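Local coordinates for protein motility-associated killing factor MakB (Vibrio cholerae serotype O1, PDB 6W1W) that probably serves as one component of a tripartite cytotoxin structurally similar to the alpha-pore-forming toxins, at residues S27-T32 / N137-L142; K112-N117 / Q288-K293; K130-A135 / E272-D277. All coordinates share one frame; numbering follows the deposited sequence.

Helix 100-151 contributes to all three contacts, meeting helix 9-35 in contact 1 and the chain leading into or along helix 276-302 in contacts 3 and 2. Contacts 1 and 3 lie near the middle of the molecule, their centres 11 Å apart, and they touch: Tyr29 OH packs on Ala135 CB at 3.7 Å. Contact 2 sits farther out, its centre 27 Å from that of the chain. Contact 1 is small, buried and polar, a phenol meeting a carboxylate. Contact 2 is mostly buried and aliphatic, with a lysine at its border, whereas contact 3 is partly buried and sets a tyrosine ring against an exposed leucine and a buried phenylalanine.

Contact 1 (S27-T32 / N137-L142); sequences SNYDAT and NAEELL
Glu139 OE2 is shared by two hydroxyl groups. Tyr29 OH donates to it over 2.7 Å, a bond of weak geometry, and Ser270 OG on helix 251-270 is its other partner. The second carboxylate oxygen, OE1, forms a salt bridge with Lys136, one turn back on the same helix. Holding both oxygens limits rotation of the carboxylate, and the lysine would be expected to favour its ionised form in these buried surroundings.

Phenol and carboxylate arrive from opposite directions, their planes 64° apart. OE2 comes to the hydroxyl end of the tyrosine obliquely, 3.6 Å from Tyr29 CZ. Two long side chains are needed here because the backbones stay far apart: the nearest CA atoms, of Tyr29 and Glu139, are 12.4 Å from each other. Tyr29 spans its share with CG anti to the backbone N (chi1 175°), while Glu139 runs extended beyond CG.

The arrangement belongs to the long helical bundle that MakB has in common with alpha-pore-forming toxins, and it joins helix 9-35 to helix 100-151. Helix 251-270 borders both segments, its Leu266 touching Tyr29 and its Ile263 touching Leu142. Tyrosine suits such a place, since its ring can pack among apolar neighbours while its hydroxyl serves a buried acid.

Farther along helix 9-35, Thr32 OG1 has two carbonyl partners, Ala215 O of strand 209-220 and Asn28 O one turn back, the latter less certain in detail because Asn28 is modelled in two conformers.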
loop_
_atom_site.group_PDB
_atom_site.type_symbol
_atom_site.label_atom_id
_atom_site.label_comp_id
_atom_site.label_asym_id
_atom_site.label_seq_id
_atom_site.Cartn_x
_atom_site.Cartn_y
_atom_site.Cartn_z
ATOM N N SER A 27 1.820 2.574 0.677
ATOM C CA SER A 27 3.002 3.185 1.277
ATOM C C SER A 27 4.136 3.378 0.278
ATOM O O SER A 27 5.037 4.189 0.531
ATOM C CB SER A 27 3.498 2.343 2.455
ATOM O OG SER A 27 3.923 1.060 2.028
ATOM N N ASN A 28 4.117 2.670 -0.846
ATOM C CA ASN A 28 5.135 2.852 -1.869
ATOM C C ASN A 28 4.632 3.651 -3.064
ATOM O O ASN A 28 5.427 3.984 -3.949
ATOM C CB ASN A 28 5.685 1.493 -2.317
ATOM C CG ASN A 28 6.664 0.909 -1.310
ATOM O OD1 ASN A 28 7.824 1.320 -1.248
ATOM N ND2 ASN A 28 6.198 -0.047 -0.509
ATOM N N TYR A 29 3.339 3.982 -3.105
ATOM C CA TYR A 29 2.882 4.996 -4.050
ATOM C C TYR A 29 3.524 6.338 -3.733
ATOM O O TYR A 29 3.786 7.138 -4.639
ATOM C CB TYR A 29 1.359 5.120 -4.023
ATOM C CG TYR A 29 0.827 6.231 -4.902
ATOM C CD1 TYR A 29 0.592 6.020 -6.253
ATOM C CD2 TYR A 29 0.552 7.492 -4.378
ATOM C CE1 TYR A 29 0.107 7.032 -7.063
ATOM C CE2 TYR A 29 0.069 8.511 -5.178
ATOM C CZ TYR A 29 -0.154 8.276 -6.521
ATOM O OH TYR A 29 -0.638 9.281 -7.328
ATOM N N ASP A 30 3.777 6.597 -2.448
ATOM C CA ASP A 30 4.576 7.753 -2.065
ATOM C C ASP A 30 5.988 7.642 -2.627
ATOM O O ASP A 30 6.456 8.531 -3.353
ATOM C CB ASP A 30 4.600 7.885 -0.541
ATOM C CG ASP A 30 5.632 8.887 -0.058
ATOM O OD1 ASP A 30 5.517 10.084 -0.400
ATOM O OD2 ASP A 30 6.560 8.470 0.666
ATOM N N ALA A 31 6.672 6.532 -2.319
ATOM C CA ALA A 31 8.038 6.328 -2.794
ATOM C C ALA A 31 8.123 6.414 -4.312
ATOM O O ALA A 31 9.074 6.985 -4.857
ATOM C CB ALA A 31 8.566 4.979 -2.311
ATOM N N THR A 32 7.132 5.854 -5.012
ATOM C CA THR A 32 7.064 6.019 -6.459
ATOM C C THR A 32 6.979 7.495 -6.835
ATOM O O THR A 32 7.591 7.931 -7.819
ATOM C CB THR A 32 5.857 5.258 -7.021
ATOM O OG1 THR A 32 5.904 3.887 -6.607
ATOM C CG2 THR A 32 5.821 5.327 -8.549
ATOM N N ASN A 137 -6.571 14.077 -8.102
ATOM C CA ASN A 137 -6.567 15.419 -8.679
ATOM C C ASN A 137 -5.265 15.699 -9.421
ATOM O O ASN A 137 -5.280 16.087 -10.595
ATOM C CB ASN A 137 -6.794 16.467 -7.587
ATOM C CG ASN A 137 -8.253 16.876 -7.455
ATOM O OD1 ASN A 137 -9.062 16.652 -8.360
ATOM N ND2 ASN A 137 -8.593 17.497 -6.324
ATOM N N ALA A 138 -4.125 15.518 -8.747
ATOM C CA ALA A 138 -2.843 15.815 -9.380
ATOM C C ALA A 138 -2.577 14.899 -10.566
ATOM O O ALA A 138 -1.838 15.275 -11.484
ATOM C CB ALA A 138 -1.708 15.706 -8.365
ATOM N N GLU A 139 -3.160 13.697 -10.568
ATOM C CA GLU A 139 -3.021 12.813 -11.719
ATOM C C GLU A 139 -3.743 13.380 -12.936
ATOM O O GLU A 139 -3.165 13.472 -14.025
ATOM C CB GLU A 139 -3.547 11.416 -11.380
ATOM C CG GLU A 139 -2.534 10.515 -10.676
ATOM C CD GLU A 139 -3.177 9.280 -10.066
ATOM O OE1 GLU A 139 -4.251 8.866 -10.554
ATOM O OE2 GLU A 139 -2.618 8.736 -9.090
ATOM N N GLU A 140 -5.009 13.778 -12.762
ATOM C CA GLU A 140 -5.791 14.303 -13.880
ATOM C C GLU A 140 -5.141 15.536 -14.494
ATOM O O GLU A 140 -5.328 15.813 -15.685
ATOM C CB GLU A 140 -7.212 14.626 -13.418
ATOM C CG GLU A 140 -8.151 15.067 -14.533
ATOM C CD GLU A 140 -9.521 15.465 -14.019
ATOM O OE1 GLU A 140 -9.809 15.198 -12.833
ATOM O OE2 GLU A 140 -10.307 16.046 -14.798
ATOM N N LEU A 141 -4.377 16.286 -13.701
ATOM C CA LEU A 141 -3.638 17.416 -14.252
ATOM C C LEU A 141 -2.532 16.939 -15.180
ATOM O O LEU A 141 -2.347 17.489 -16.273
ATOM C CB LEU A 141 -3.065 18.271 -13.123
ATOM C CG LEU A 141 -4.073 19.032 -12.263
ATOM C CD1 LEU A 141 -3.339 19.792 -11.177
ATOM C CD2 LEU A 141 -4.927 19.975 -13.110
ATOM N N LEU A 142 -1.788 15.914 -14.760
ATOM C CA LEU A 142 -0.779 15.322 -15.632
ATOM C C LEU A 142 -1.422 14.670 -16.848
ATOM O O LEU A 142 -0.964 14.855 -17.980
ATOM C CB LEU A 142 0.051 14.309 -14.850
ATOM C CG LEU A 142 1.151 14.917 -13.984
ATOM C CD1 LEU A 142 1.669 13.907 -12.984
ATOM C CD2 LEU A 142 2.277 15.428 -14.871
#

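Contact 2 (K112-N117 / Q288-K293); sequences KTLKQN and QDELDK
Residues 112-117 and 288-293 run antiparallel, their short axes 162° apart in direction and 9.6 Å from each other at closest approach. Leu114 and Leu291 mark the register, with CA atoms 6.1 Å apart. This is helix-against-helix packing in the elongated bundle characteristic of alpha-pore-forming toxins, here between helices 100-151 and 276-302. The second helix is kinked: the regular i to i+4 bonds at the N atoms of Glu290 and Lys293 are missing, and Lys293 N makes a weak one to Glu290 O instead.

Leu114 supplies most of the contact from the first helix. Its CD1 meets the backbone, lying 3.6 Å from Leu291 CA and 3.8 Å from Glu290 O. The other methyl, CD2, rests on the aliphatic part of Glu290, 4.0 Å from CG. A branched leucine suits the position because its two methyls can address two successive residues; Tyr83 of helix 69-90 and Val294 also touch this leucine.

Leu291 is buried as well, and its CB packs on Leu114 CD1. At the exposed margin Lys115 bends at its last torsion, and it is NZ that lies beside the methyl there, 4.2 Å from Leu291 CD1.

Glu290 divides its work: CB and CG meet the leucine methyl, and the carboxylate meets a lysine. CG stands anti to the backbone N, and a turn at chi2 (62°) carries the carboxylate away from Leu114 CD2. There Lys293 NZ forms a salt bridge with Glu290 OE1 at 3.0 Å, approaching from the syn side and 34° out of the carboxylate plane.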
loop_
_atom_site.group_PDB
_atom_site.type_symbol
_atom_site.label_atom_id
_atom_site.label_comp_id
_atom_site.label_asym_id
_atom_site.label_seq_id
_atom_site.Cartn_x
_atom_site.Cartn_y
_atom_site.Cartn_z
ATOM N N LYS A 112 -14.074 1.984 27.487
ATOM C CA LYS A 112 -13.432 3.231 27.087
ATOM C C LYS A 112 -12.378 2.973 26.020
ATOM O O LYS A 112 -12.345 3.655 24.989
ATOM C CB LYS A 112 -12.817 3.930 28.302
ATOM C CG LYS A 112 -12.279 5.331 28.010
ATOM C CD LYS A 112 -11.646 5.967 29.245
ATOM C CE LYS A 112 -10.282 5.363 29.557
ATOM N NZ LYS A 112 -9.301 5.611 28.461
ATOM N N THR A 113 -11.519 1.974 26.242
ATOM C CA THR A 113 -10.471 1.670 25.272
ATOM C C THR A 113 -11.065 1.207 23.948
ATOM O O THR A 113 -10.585 1.594 22.877
ATOM C CB THR A 113 -9.518 0.616 25.837
ATOM O OG1 THR A 113 -9.120 0.998 27.158
ATOM C CG2 THR A 113 -8.276 0.491 24.963
ATOM N N LEU A 114 -12.117 0.385 24.003
ATOM C CA LEU A 114 -12.805 -0.019 22.781
ATOM C C LEU A 114 -13.328 1.193 22.023
ATOM O O LEU A 114 -13.096 1.330 20.816
ATOM C CB LEU A 114 -13.947 -0.981 23.110
ATOM C CG LEU A 114 -13.578 -2.461 23.188
ATOM C CD1 LEU A 114 -14.704 -3.252 23.814
ATOM C CD2 LEU A 114 -13.271 -2.995 21.805
ATOM N N LYS A 115 -14.032 2.089 22.726
ATOM C CA LYS A 115 -14.562 3.296 22.095
ATOM C C LYS A 115 -13.456 4.113 21.436
ATOM O O LYS A 115 -13.636 4.635 20.329
ATOM C CB LYS A 115 -15.311 4.147 23.125
ATOM C CG LYS A 115 -16.798 3.827 23.279
ATOM C CD LYS A 115 -17.421 4.659 24.410
ATOM C CE LYS A 115 -18.952 4.661 24.379
ATOM N NZ LYS A 115 -19.573 3.347 24.718
ATOM N N GLN A 116 -12.303 4.234 22.100
ATOM C CA GLN A 116 -11.193 4.981 21.513
ATOM C C GLN A 116 -10.705 4.322 20.231
ATOM O O GLN A 116 -10.426 5.007 19.241
ATOM C CB GLN A 116 -10.036 5.098 22.505
ATOM C CG GLN A 116 -10.348 5.853 23.778
ATOM C CD GLN A 116 -9.154 5.917 24.712
ATOM O OE1 GLN A 116 -9.298 5.820 25.932
ATOM N NE2 GLN A 116 -7.965 6.080 24.140
ATOM N N ASN A 117 -10.592 2.991 20.233
ATOM C CA ASN A 117 -10.028 2.291 19.086
ATOM C C ASN A 117 -10.920 2.431 17.860
ATOM O O ASN A 117 -10.432 2.681 16.754
ATOM C CB ASN A 117 -9.804 0.815 19.423
ATOM C CG ASN A 117 -8.608 0.599 20.337
ATOM O OD1 ASN A 117 -7.759 1.482 20.487
ATOM N ND2 ASN A 117 -8.533 -0.580 20.949
ATOM N N GLN A 288 -16.313 -2.676 16.799
ATOM C CA GLN A 288 -17.684 -2.264 17.082
ATOM C C GLN A 288 -18.482 -3.397 17.717
ATOM O O GLN A 288 -18.950 -3.279 18.855
ATOM C CB GLN A 288 -18.358 -1.758 15.801
ATOM C CG GLN A 288 -19.868 -1.556 15.901
ATOM C CD GLN A 288 -20.279 -0.615 17.021
ATOM O OE1 GLN A 288 -19.526 0.274 17.419
ATOM N NE2 GLN A 288 -21.486 -0.812 17.537
ATOM N N ASP A 289 -18.639 -4.517 17.003
ATOM C CA ASP A 289 -19.364 -5.639 17.588
ATOM C C ASP A 289 -18.590 -6.305 18.722
ATOM O O ASP A 289 -19.142 -7.183 19.393
ATOM C CB ASP A 289 -19.742 -6.665 16.509
ATOM C CG ASP A 289 -18.538 -7.266 15.808
ATOM O OD1 ASP A 289 -17.400 -6.823 16.063
ATOM O OD2 ASP A 289 -18.737 -8.197 14.998
ATOM N N GLU A 290 -17.334 -5.904 18.953
ATOM C CA GLU A 290 -16.634 -6.276 20.179
ATOM C C GLU A 290 -17.070 -5.394 21.343
ATOM O O GLU A 290 -17.169 -5.860 22.484
ATOM C CB GLU A 290 -15.122 -6.173 19.973
ATOM C CG GLU A 290 -14.298 -6.763 21.105
ATOM C CD GLU A 290 -14.544 -8.247 21.281
ATOM O OE1 GLU A 290 -14.700 -8.950 20.259
ATOM O OE2 GLU A 290 -14.595 -8.705 22.442
ATOM N N LEU A 291 -17.325 -4.113 21.068
ATOM C CA LEU A 291 -17.904 -3.235 22.078
ATOM C C LEU A 291 -19.335 -3.643 22.407
ATOM O O LEU A 291 -19.754 -3.575 23.568
ATOM C CB LEU A 291 -17.849 -1.788 21.595
ATOM C CG LEU A 291 -18.704 -0.752 22.326
ATOM C CD1 LEU A 291 -18.107 -0.410 23.683
ATOM C CD2 LEU A 291 -18.856 0.486 21.461
ATOM N N ASP A 292 -20.100 -4.073 21.398
ATOM C CA ASP A 292 -21.453 -4.560 21.653
ATOM C C ASP A 292 -21.456 -5.706 22.654
ATOM O O ASP A 292 -22.430 -5.881 23.392
ATOM C CB ASP A 292 -22.117 -5.008 20.349
ATOM C CG ASP A 292 -22.212 -3.896 19.329
ATOM O OD1 ASP A 292 -21.840 -2.749 19.659
ATOM O OD2 ASP A 292 -22.655 -4.170 18.193
ATOM N N LYS A 293 -20.381 -6.498 22.695
ATOM C CA LYS A 293 -20.310 -7.582 23.669
ATOM C C LYS A 293 -20.072 -7.043 25.074
ATOM O O LYS A 293 -20.719 -7.485 26.030
ATOM C CB LYS A 293 -19.213 -8.576 23.286
ATOM C CG LYS A 293 -19.394 -9.244 21.935
ATOM C CD LYS A 293 -18.192 -10.126 21.614
ATOM C CE LYS A 293 -18.139 -10.491 20.141
ATOM N NZ LYS A 293 -16.822 -11.072 19.770
#

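Contact 3 (K130-A135 / E272-D277); sequences KSYNQA and EFLKID
Tyr132 meets Phe273 first, CB against CB at 4.1 Å, and its ring then passes on to Leu274. With CG anti to the backbone N (chi1 168°), the ring lies alongside residues 272-277. CD1 packs on Phe273 CB at 3.6 Å, an oblique approach to the tyrosine ring. Farther along, CE1 lies 3.9 Å from Leu274 CG, and CZ comes to 3.7 Å from Leu274 CD2. That methyl sits over one face of the ring, offset toward the rim, in a CH-pi contact 3.9 Å from the centroid and 22° off the normal. At the tip, Tyr132 OH touches Leu274 CD1 at 3.5 Å, while its hydrogen bond goes to Glu271 OE1.

The partner segment is the short junction between helix 251-270 and helix 276-302, a connection within the helical bundle of this protein, which is structurally similar to alpha-pore-forming toxins. Residues 272-275 have helical backbone angles without the regular bonds, and Ile276 N is held by Phe273 O in an i to i+3 bond of 2.9 Å.

Two successive residues of that junction suit different surroundings. Phe273 is buried and directed at helix 100-151, its side chain also touching Ile26 of helix 9-35. Leu274 is exposed, yet its branched end leans back over the tyrosine, whose broad face gives an apolar surface to a residue at the margin.

Ser131 adds a small contribution: its OG lies 4.2 Å from Phe273 CE2, approaching the ring obliquely, while it is hydrogen-bonded to Phe128 O, with Val127 O a close alternative acceptor.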
loop_
_atom_site.group_PDB
_atom_site.type_symbol
_atom_site.label_atom_id
_atom_site.label_comp_id
_atom_site.label_asym_id
_atom_site.label_seq_id
_atom_site.Cartn_x
_atom_site.Cartn_y
_atom_site.Cartn_z
ATOM N N LYS A 130 -9.167 11.369 1.743
ATOM C CA LYS A 130 -8.776 12.685 1.259
ATOM C C LYS A 130 -7.545 12.601 0.363
ATOM O O LYS A 130 -7.510 13.217 -0.709
ATOM C CB LYS A 130 -8.534 13.628 2.437
ATOM C CG LYS A 130 -8.519 15.095 2.043
ATOM C CD LYS A 130 -8.225 15.987 3.233
ATOM C CE LYS A 130 -6.894 15.623 3.865
ATOM N NZ LYS A 130 -6.513 16.553 4.963
ATOM N N SER A 131 -6.539 11.824 0.769
ATOM C CA SER A 131 -5.337 11.667 -0.045
ATOM C C SER A 131 -5.597 10.890 -1.331
ATOM O O SER A 131 -4.838 11.036 -2.297
ATOM C CB SER A 131 -4.243 10.980 0.769
ATOM O OG SER A 131 -4.723 9.777 1.338
ATOM N N TYR A 132 -6.646 10.064 -1.371
ATOM C CA TYR A 132 -7.028 9.440 -2.633
ATOM C C TYR A 132 -7.490 10.491 -3.636
ATOM O O TYR A 132 -6.997 10.548 -4.770
ATOM C CB TYR A 132 -8.125 8.395 -2.411
ATOM C CG TYR A 132 -8.773 7.915 -3.698
ATOM C CD1 TYR A 132 -8.116 7.024 -4.540
ATOM C CD2 TYR A 132 -10.038 8.358 -4.070
ATOM C CE1 TYR A 132 -8.700 6.587 -5.716
ATOM C CE2 TYR A 132 -10.630 7.926 -5.244
ATOM C CZ TYR A 132 -9.957 7.042 -6.062
ATOM O OH TYR A 132 -10.541 6.611 -7.228
ATOM N N ASN A 133 -8.436 11.343 -3.224
ATOM C CA ASN A 133 -8.936 12.390 -4.111
ATOM C C ASN A 133 -7.848 13.400 -4.446
ATOM O O ASN A 133 -7.824 13.945 -5.557
ATOM C CB ASN A 133 -10.134 13.094 -3.472
ATOM C CG ASN A 133 -11.328 12.174 -3.292
ATOM O OD1 ASN A 133 -11.837 12.005 -2.181
ATOM N ND2 ASN A 133 -11.791 11.582 -4.388
ATOM N N GLN A 134 -6.945 13.663 -3.500
ATOM C CA GLN A 134 -5.807 14.527 -3.783
ATOM C C GLN A 134 -4.903 13.914 -4.845
ATOM O O GLN A 134 -4.503 14.589 -5.801
ATOM C CB GLN A 134 -5.037 14.803 -2.490
ATOM C CG GLN A 134 -5.694 15.858 -1.624
ATOM C CD GLN A 134 -6.103 17.064 -2.445
ATOM O OE1 GLN A 134 -7.285 17.274 -2.726
ATOM N NE2 GLN A 134 -5.117 17.854 -2.855
ATOM N N ALA A 135 -4.585 12.620 -4.702
ATOM C CA ALA A 135 -3.779 11.932 -5.706
ATOM C C ALA A 135 -4.513 11.847 -7.039
ATOM O O ALA A 135 -3.900 11.978 -8.104
ATOM C CB ALA A 135 -3.400 10.540 -5.207
ATOM N N GLU A 272 -5.659 1.301 -5.870
ATOM C CA GLU A 272 -5.512 0.422 -4.721
ATOM C C GLU A 272 -5.864 1.118 -3.414
ATOM O O GLU A 272 -6.062 0.434 -2.403
ATOM C CB GLU A 272 -4.083 -0.128 -4.656
ATOM C CG GLU A 272 -3.659 -0.901 -5.909
ATOM C CD GLU A 272 -4.578 -2.074 -6.226
ATOM O OE1 GLU A 272 -4.825 -2.903 -5.323
ATOM O OE2 GLU A 272 -5.060 -2.160 -7.376
ATOM N N PHE A 273 -5.950 2.452 -3.415
ATOM C CA PHE A 273 -6.467 3.168 -2.252
ATOM C C PHE A 273 -7.916 2.789 -1.970
ATOM O O PHE A 273 -8.323 2.695 -0.806
ATOM C CB PHE A 273 -6.370 4.681 -2.465
ATOM C CG PHE A 273 -4.998 5.258 -2.250
ATOM C CD1 PHE A 273 -4.060 5.267 -3.275
ATOM C CD2 PHE A 273 -4.658 5.830 -1.033
ATOM C CE1 PHE A 273 -2.801 5.814 -3.087
ATOM C CE2 PHE A 273 -3.399 6.380 -0.834
ATOM C CZ PHE A 273 -2.468 6.371 -1.864
ATOM N N LEU A 274 -8.710 2.575 -3.023
ATOM C CA LEU A 274 -10.141 2.344 -2.852
ATOM C C LEU A 274 -10.444 1.073 -2.070
ATOM O O LEU A 274 -11.545 0.943 -1.523
ATOM C CB LEU A 274 -10.834 2.288 -4.214
ATOM C CG LEU A 274 -11.037 3.620 -4.941
ATOM C CD1 LEU A 274 -11.657 3.387 -6.308
ATOM C CD2 LEU A 274 -11.901 4.555 -4.111
ATOM N N LYS A 275 -9.500 0.130 -2.008
ATOM C CA LYS A 275 -9.711 -1.077 -1.219
ATOM C C LYS A 275 -9.657 -0.794 0.279
ATOM O O LYS A 275 -10.178 -1.589 1.068
ATOM C CB LYS A 275 -8.679 -2.138 -1.613
ATOM C CG LYS A 275 -8.976 -3.550 -1.113
ATOM C CD LYS A 275 -9.589 -4.438 -2.199
ATOM C CE LYS A 275 -11.069 -4.140 -2.429
ATOM N NZ LYS A 275 -11.897 -4.360 -1.206
ATOM N N ILE A 276 -9.050 0.326 0.684
ATOM C CA ILE A 276 -9.072 0.721 2.092
ATOM C C ILE A 276 -10.499 1.006 2.540
ATOM O O ILE A 276 -10.885 0.687 3.673
ATOM C CB ILE A 276 -8.147 1.933 2.324
ATOM C CG1 ILE A 276 -6.761 1.469 2.772
ATOM C CG2 ILE A 276 -8.741 2.905 3.341
ATOM C CD1 ILE A 276 -6.759 0.778 4.117
ATOM N N ASP A 277 -11.315 1.575 1.652
ATOM C CA ASP A 277 -12.715 1.855 1.954
ATOM C C ASP A 277 -13.544 0.595 2.180
ATOM O O ASP A 277 -14.758 0.706 2.387
ATOM C CB ASP A 277 -13.329 2.696 0.833
ATOM C CG ASP A 277 -12.746 4.096 0.772
ATOM O OD1 ASP A 277 -11.774 4.369 1.508
ATOM O OD2 ASP A 277 -13.265 4.927 -0.005
#